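Local coordinates for protein aminotransferase (Streptomyces pactum, PDB 4ZM4) that belongs to the pyridoxal-phosphate-dependent class-III aminotransferases and is a two-chain assembly that binds pyridoxal-5'-phosphate, at residues E59-N64 / I432-G437; A213-E218 / Q235-L240; V259-A264 / G326-L331. The protein carries 1 engineered substitution. All coordinates share one frame; numbering follows the deposited sequence.

Interaction 1: residues E59-N64 / I432-G437; sequences EIIDLN and IDKVAG
Between Ile-61 and Leu-63, the two strand-side residues that meet Val-435, Asp-62 OD1 is gripped by two backbone amides, those of Asn-64 and Met-65. Asn-64 N lies 2.9 Å from Asp-62 OD1, closing an Asx turn; the N-H...O angle of 138° and an approach from above the carboxylate plane make this a bent bond. Asp-62 OD2 is bonded to the hydroxyl of Tyr-74, so both carboxylate oxygens of this buried residue have partners, which restrains its rotation.

The contact itself is apolar. Ile-61 CG2 touches Val-435 CG2 at 3.8 Å, and the same valine methyl lies 4.1 Å from Leu-63 CD2, so it serves both strand residues. Leu-63 and Val-435 meet end on, with a second methyl pair, Leu-63 CD1 and Val-435 CG1, at 4.2 Å.

Strand 59-62 runs between strands 51-54 and 411-412 in a small mixed sheet, and the C-terminal helix 429-444 packs on it, joining early and late parts of the chain as in the smaller domain of this aminotransferase fold. At the exposed margin Ile-61 crosses Lys-434 at about a right angle, its CD1 3.9 Å from Lys-434 CB. Beyond CG the lysine is extended, and Lys-434 NZ remains 6.1 Å from Glu-59 OE1, too far for a salt bridge.

Interaction 2: residues A213-E218 / Q235-L240; sequences AAVIVE and QLLREL
Leu-237 carries the whole helix side of this contact, with one methyl for each of two valines. The tight end is Leu-237 CD2 against Val-215 CG1 at 3.6 Å, where the CA atoms of the two residues stand 8.3 Å apart. The looser end is Leu-237 CD1, which only reaches 4.2 Å from Val-217 CG1. Val-215 turns CG1 anti to its backbone nitrogen (chi1 -180°), which brings that methyl to the leucine. Leu-237 has a chi1 of -104°, off a staggered value, which may reflect strain or the limits of the model. All three residues are buried, and Phe-205 of helix 198-208 also packs on Val-215.

Strand 212-217 and helix 233-244 are the first two elements of a beta-alpha-beta crossover whose third, strand 247-251, lies parallel to and beside the first in the large seven-stranded sheet of the aminotransferase fold. The helix covers the face from which Val-215 and Val-217 project; Ile-216 points away from it and packs on Val-127 of helix 123-138.

Toward solvent the helix changes character: Gln-235 and Glu-239 are exposed and make no contact with the strand. Arg-238 also bypasses it, forming a salt bridge with Asp-273 and a hydrogen bond to the Glu-271 carbonyl. Just past the strand, Glu-218 touches the bound P3B, and its carboxylate accepts bonds from Tyr-150 N, Ala-222 N and Asn-223 ND2, which hold it in the pocket.

Interaction 3: residues V259-A264 / G326-L331; sequences VARGGA and GKIRSL
The guanidinium of Arg-261 is the flat group that reaches across, and it meets Arg-329 through an aliphatic carbon: Arg-261 NH2 is 4.3 Å from Arg-329 CG, approached obliquely. The second guanidinium, that of Arg-329, is held by Glu-109 through a salt bridge at NH2. With Arg-261 NH2 and Arg-329 NE 6.1 Å apart, the two like charges are not in contact, and Glu-109 probably offsets part of the positive charge of Arg-329.

Closer packing occurs nearer the backbone of the arginine, where Arg-261 CG lies 4.0 Å from Ile-328 CG2. The two side chains run alongside one another, pointing opposite ways. The Arg-261 chain leaves extended and then bends at chi3 (77°), so that NE turns aside and only NH2 comes near Arg-329. Tyr-335 of helix 334-355 touches both Arg-261 and Ile-328, while Leu-110 of helix 98-110 adds to the surroundings of the arginine.

The contact joins a turn between strands 247-251 and 274-277 of the large sheet to the C-terminal end of helix 315-329. Residues 260-263 form a type I beta turn, closed by Gly-263 N on Ala-260 O at 3.1 Å. On the other segment, Ser-330 OG donates to Lys-327 O at 2.6 Å, taking up a carbonyl of the last helical turn; the C=O...donor angle is 123°, and the donor is tilted 26° from the carbonyl plane. Lys-327 itself turns elsewhere, its NZ forming salt bridges with Glu-78 and Asp-76 and its charge lying on Phe-72 in a cation-pi contact.

In the fold
Interactions 1 and 2 share a chemistry, branched aliphatic methyls pressed between a strand and a covering helix, but they belong to different sheets and lie on opposite sides of the chain's centre, with centres 38 Å apart. Interaction 2 is wholly buried and local in sequence; interaction 1 closes a loop of 367 residues, inside which the other two are nested, and keeps one exposed lysine at its margin. Interaction 3 is partly buried and engages no strand residue: a turn arginine meets an isoleucine methyl and a second arginine's CG at a helix end. Its nearest atoms are about 7 Å from interaction 2, without touching. No hydrogen bond crosses any of the three contacts.

Interaction 1: residues E59-N64 / I432-G437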
# COMPACT_ATOMS: atom_id res chain seq x y z
N GLU B 59 -10.54 29.45 -3.73
CA GLU B 59 -11.34 28.45 -3.00
C GLU B 59 -12.17 27.63 -3.97
O GLU B 59 -12.87 28.19 -4.80
CB GLU B 59 -12.30 29.09 -2.00
CG GLU B 59 -11.66 29.60 -0.72
CD GLU B 59 -12.68 30.02 0.33
OE1 GLU B 59 -13.90 29.78 0.14
OE2 GLU B 59 -12.25 30.59 1.36
N ILE B 60 -12.10 26.30 -3.83
CA ILE B 60 -12.85 25.38 -4.68
C ILE B 60 -13.64 24.41 -3.85
O ILE B 60 -13.09 23.73 -3.00
CB ILE B 60 -11.92 24.57 -5.60
CG1 ILE B 60 -11.08 25.51 -6.46
CG2 ILE B 60 -12.76 23.73 -6.56
CD1 ILE B 60 -9.66 25.80 -5.99
N ILE B 61 -14.94 24.32 -4.14
CA ILE B 61 -15.78 23.29 -3.58
C ILE B 61 -15.49 21.99 -4.29
O ILE B 61 -15.60 21.90 -5.51
CB ILE B 61 -17.27 23.64 -3.74
CG1 ILE B 61 -17.62 24.87 -2.90
CG2 ILE B 61 -18.14 22.48 -3.29
CD1 ILE B 61 -18.93 25.53 -3.31
N ASP B 62 -15.09 20.98 -3.52
CA ASP B 62 -14.67 19.69 -4.05
C ASP B 62 -15.81 18.70 -4.02
O ASP B 62 -16.35 18.41 -2.95
CB ASP B 62 -13.51 19.18 -3.22
CG ASP B 62 -12.67 18.09 -3.93
OD1 ASP B 62 -13.15 17.52 -4.91
OD2 ASP B 62 -11.55 17.82 -3.50
N LEU B 63 -16.23 18.20 -5.19
CA LEU B 63 -17.26 17.15 -5.25
C LEU B 63 -16.63 15.76 -5.37
O LEU B 63 -17.32 14.75 -5.22
CB LEU B 63 -18.21 17.39 -6.42
CG LEU B 63 -18.96 18.71 -6.40
CD1 LEU B 63 -19.84 18.79 -7.62
CD2 LEU B 63 -19.78 18.91 -5.13
N ASN B 64 -15.32 15.72 -5.61
CA ASN B 64 -14.57 14.47 -5.74
C ASN B 64 -14.06 13.95 -4.38
O ASN B 64 -14.04 12.77 -4.15
CB ASN B 64 -13.40 14.72 -6.68
CG ASN B 64 -12.67 13.45 -7.05
OD1 ASN B 64 -13.23 12.55 -7.66
ND2 ASN B 64 -11.38 13.38 -6.69
N ILE B 432 -24.37 23.08 -1.54
CA ILE B 432 -25.04 22.53 -2.70
C ILE B 432 -25.75 23.63 -3.50
O ILE B 432 -25.79 23.56 -4.72
CB ILE B 432 -26.03 21.43 -2.25
CG1 ILE B 432 -25.23 20.22 -1.69
CG2 ILE B 432 -26.93 20.99 -3.39
CD1 ILE B 432 -26.02 19.27 -0.83
N ASP B 433 -26.34 24.61 -2.81
CA ASP B 433 -26.90 25.78 -3.51
C ASP B 433 -25.81 26.54 -4.28
O ASP B 433 -26.02 26.91 -5.42
CB ASP B 433 -27.68 26.71 -2.54
CG ASP B 433 -29.03 26.10 -2.08
OD1 ASP B 433 -29.52 25.11 -2.67
OD2 ASP B 433 -29.62 26.64 -1.12
N LYS B 434 -24.64 26.75 -3.68
CA LYS B 434 -23.51 27.33 -4.44
C LYS B 434 -23.11 26.46 -5.61
O LYS B 434 -22.76 26.96 -6.67
CB LYS B 434 -22.28 27.55 -3.55
CG LYS B 434 -22.43 28.66 -2.54
CD LYS B 434 -21.08 29.04 -1.93
CE LYS B 434 -21.26 30.02 -0.78
NZ LYS B 434 -19.94 30.51 -0.27
N VAL B 435 -23.13 25.14 -5.43
CA VAL B 435 -22.75 24.25 -6.52
C VAL B 435 -23.71 24.44 -7.70
O VAL B 435 -23.28 24.53 -8.85
CB VAL B 435 -22.71 22.79 -6.05
CG1 VAL B 435 -22.66 21.84 -7.24
CG2 VAL B 435 -21.52 22.57 -5.12
N ALA B 436 -25.00 24.52 -7.38
CA ALA B 436 -26.04 24.76 -8.38
C ALA B 436 -25.74 25.99 -9.25
O ALA B 436 -25.72 25.91 -10.46
CB ALA B 436 -27.38 24.94 -7.68
N GLY B 437 -25.50 27.12 -8.59
CA GLY B 437 -25.13 28.34 -9.25
C GLY B 437 -23.93 28.15 -10.14
O GLY B 437 -23.95 28.56 -11.31

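Interaction 2: residues A213-E218 / Q235-L240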
# COMPACT_ATOMS: atom_id res chain seq x y z
N ALA B 213 -12.37 -20.35 -8.44
CA ALA B 213 -11.96 -20.04 -7.08
C ALA B 213 -12.79 -18.92 -6.48
O ALA B 213 -13.18 -18.97 -5.31
CB ALA B 213 -10.49 -19.65 -7.05
N ALA B 214 -13.02 -17.86 -7.26
CA ALA B 214 -13.73 -16.66 -6.75
C ALA B 214 -14.40 -15.87 -7.84
O ALA B 214 -13.95 -15.81 -8.97
CB ALA B 214 -12.77 -15.75 -5.98
N VAL B 215 -15.51 -15.23 -7.48
CA VAL B 215 -16.04 -14.13 -8.23
C VAL B 215 -15.77 -12.87 -7.40
O VAL B 215 -16.24 -12.75 -6.26
CB VAL B 215 -17.52 -14.26 -8.43
CG1 VAL B 215 -18.03 -13.07 -9.23
CG2 VAL B 215 -17.85 -15.57 -9.14
N ILE B 216 -15.03 -11.91 -7.98
CA ILE B 216 -14.86 -10.63 -7.31
C ILE B 216 -15.75 -9.59 -7.99
O ILE B 216 -15.91 -9.63 -9.23
CB ILE B 216 -13.38 -10.18 -7.26
CG1 ILE B 216 -13.22 -8.90 -6.45
CG2 ILE B 216 -12.82 -9.98 -8.66
CD1 ILE B 216 -11.82 -8.67 -5.90
N VAL B 217 -16.33 -8.68 -7.19
CA VAL B 217 -17.33 -7.77 -7.69
C VAL B 217 -17.47 -6.50 -6.83
O VAL B 217 -17.35 -6.55 -5.61
CB VAL B 217 -18.67 -8.49 -7.78
CG1 VAL B 217 -19.16 -8.85 -6.40
CG2 VAL B 217 -19.70 -7.64 -8.52
N GLU B 218 -17.66 -5.36 -7.49
CA GLU B 218 -18.11 -4.13 -6.83
C GLU B 218 -19.60 -4.24 -6.69
O GLU B 218 -20.34 -4.15 -7.67
CB GLU B 218 -17.78 -2.87 -7.65
CG GLU B 218 -16.31 -2.49 -7.70
CD GLU B 218 -16.09 -1.18 -8.43
OE1 GLU B 218 -16.79 -0.18 -8.10
OE2 GLU B 218 -15.22 -1.13 -9.33
N GLN B 235 -28.17 -11.60 -5.45
CA GLN B 235 -28.75 -12.81 -4.89
C GLN B 235 -28.31 -13.98 -5.77
O GLN B 235 -27.92 -15.04 -5.26
CB GLN B 235 -30.28 -12.71 -4.81
CG GLN B 235 -30.79 -11.70 -3.78
CD GLN B 235 -30.60 -10.22 -4.16
OE1 GLN B 235 -30.18 -9.87 -5.28
NE2 GLN B 235 -30.95 -9.34 -3.23
N LEU B 236 -28.39 -13.77 -7.08
CA LEU B 236 -28.04 -14.79 -8.05
C LEU B 236 -26.59 -15.17 -7.92
O LEU B 236 -26.25 -16.35 -8.01
CB LEU B 236 -28.35 -14.30 -9.47
CG LEU B 236 -27.99 -15.27 -10.61
CD1 LEU B 236 -28.74 -16.59 -10.49
CD2 LEU B 236 -28.26 -14.63 -11.97
N LEU B 237 -25.73 -14.17 -7.72
CA LEU B 237 -24.30 -14.39 -7.57
C LEU B 237 -24.00 -15.24 -6.38
O LEU B 237 -23.23 -16.19 -6.44
CB LEU B 237 -23.54 -13.07 -7.42
CG LEU B 237 -22.77 -12.55 -8.62
CD1 LEU B 237 -22.19 -11.18 -8.25
CD2 LEU B 237 -21.64 -13.52 -9.00
N ARG B 238 -24.60 -14.87 -5.26
CA ARG B 238 -24.48 -15.63 -4.01
C ARG B 238 -24.94 -17.09 -4.18
O ARG B 238 -24.38 -18.01 -3.57
CB ARG B 238 -25.31 -14.93 -2.88
CG ARG B 238 -25.43 -15.69 -1.56
CD ARG B 238 -24.12 -15.82 -0.80
NE ARG B 238 -23.14 -16.71 -1.42
CZ ARG B 238 -21.91 -16.94 -0.95
NH1 ARG B 238 -21.48 -16.39 0.19
NH2 ARG B 238 -21.10 -17.76 -1.62
N GLU B 239 -25.99 -17.30 -4.97
CA GLU B 239 -26.49 -18.65 -5.14
C GLU B 239 -25.53 -19.50 -5.97
O GLU B 239 -25.25 -20.62 -5.62
CB GLU B 239 -27.88 -18.62 -5.79
CG GLU B 239 -28.66 -19.92 -5.68
CD GLU B 239 -29.99 -19.83 -6.42
OE1 GLU B 239 -30.77 -18.91 -6.11
OE2 GLU B 239 -30.27 -20.68 -7.28
N LEU B 240 -25.07 -18.94 -7.09
CA LEU B 240 -24.22 -19.68 -8.01
C LEU B 240 -22.89 -19.98 -7.36
O LEU B 240 -22.47 -21.13 -7.35
CB LEU B 240 -24.02 -18.91 -9.33
CG LEU B 240 -25.25 -18.77 -10.22
CD1 LEU B 240 -24.98 -17.85 -11.40
CD2 LEU B 240 -25.74 -20.10 -10.75

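Interaction 3: residues V259-A264 / G326-L331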
# COMPACT_ATOMS: atom_id res chain seq x y z
N VAL B 259 -22.50 3.38 1.58
CA VAL B 259 -23.89 3.21 1.11
C VAL B 259 -24.81 2.79 2.25
O VAL B 259 -26.02 2.91 2.13
CB VAL B 259 -24.02 2.20 -0.06
CG1 VAL B 259 -23.21 2.67 -1.24
CG2 VAL B 259 -23.56 0.82 0.37
N ALA B 260 -24.21 2.38 3.35
CA ALA B 260 -24.89 2.02 4.61
C ALA B 260 -23.78 1.78 5.61
O ALA B 260 -22.60 1.71 5.26
CB ALA B 260 -25.71 0.77 4.43
N ARG B 261 -24.13 1.65 6.88
CA ARG B 261 -23.11 1.43 7.92
C ARG B 261 -22.34 0.12 7.66
O ARG B 261 -21.12 0.07 7.74
CB ARG B 261 -23.78 1.42 9.30
CG ARG B 261 -22.81 1.67 10.44
CD ARG B 261 -23.49 1.59 11.79
NE ARG B 261 -23.74 0.21 12.20
CZ ARG B 261 -23.90 -0.20 13.46
NH1 ARG B 261 -24.11 -1.48 13.69
NH2 ARG B 261 -23.85 0.64 14.46
N GLY B 262 -23.08 -0.93 7.31
CA GLY B 262 -22.51 -2.23 6.96
C GLY B 262 -22.35 -2.45 5.46
O GLY B 262 -22.33 -3.59 4.98
N GLY B 263 -22.21 -1.36 4.71
CA GLY B 263 -21.93 -1.41 3.28
C GLY B 263 -23.07 -1.92 2.44
O GLY B 263 -24.21 -2.01 2.90
N ALA B 264 -22.73 -2.32 1.20
CA ALA B 264 -23.71 -2.90 0.28
C ALA B 264 -24.24 -4.25 0.77
O ALA B 264 -25.35 -4.62 0.48
CB ALA B 264 -23.09 -3.01 -1.11
N GLY B 326 -15.37 4.27 15.26
CA GLY B 326 -15.95 4.72 16.53
C GLY B 326 -16.87 5.89 16.36
O GLY B 326 -18.01 5.87 16.83
N LYS B 327 -16.41 6.89 15.62
CA LYS B 327 -17.26 8.04 15.28
C LYS B 327 -18.54 7.66 14.52
O LYS B 327 -19.64 8.12 14.90
CB LYS B 327 -16.50 9.06 14.44
CG LYS B 327 -17.32 10.23 13.98
CD LYS B 327 -16.45 11.38 13.51
CE LYS B 327 -17.29 12.50 12.95
NZ LYS B 327 -16.40 13.58 12.43
N ILE B 328 -18.41 6.85 13.47
CA ILE B 328 -19.58 6.41 12.68
C ILE B 328 -20.61 5.64 13.54
O ILE B 328 -21.83 5.84 13.44
CB ILE B 328 -19.14 5.52 11.50
CG1 ILE B 328 -18.43 6.37 10.45
CG2 ILE B 328 -20.34 4.79 10.89
CD1 ILE B 328 -17.76 5.54 9.35
N ARG B 329 -20.08 4.76 14.38
CA ARG B 329 -20.90 3.96 15.29
C ARG B 329 -21.70 4.84 16.24
O ARG B 329 -22.85 4.52 16.56
CB ARG B 329 -20.01 3.02 16.07
CG ARG B 329 -20.71 2.06 17.02
CD ARG B 329 -19.57 1.68 17.98
NE ARG B 329 -19.47 0.45 18.71
CZ ARG B 329 -18.54 0.23 19.64
NH1 ARG B 329 -17.70 1.19 20.02
NH2 ARG B 329 -18.48 -0.97 20.26
N SER B 330 -21.11 5.95 16.67
CA SER B 330 -21.75 6.84 17.64
C SER B 330 -22.84 7.70 17.02
O SER B 330 -23.51 8.44 17.72
CB SER B 330 -20.69 7.72 18.31
OG SER B 330 -20.17 8.67 17.41
N LEU B 331 -23.04 7.60 15.71
CA LEU B 331 -23.99 8.47 14.97
C LEU B 331 -25.02 7.60 14.27
O LEU B 331 -24.90 7.32 13.07
CB LEU B 331 -23.22 9.31 13.95
CG LEU B 331 -22.18 10.29 14.53
CD1 LEU B 331 -21.43 10.97 13.37
CD2 LEU B 331 -22.82 11.35 15.41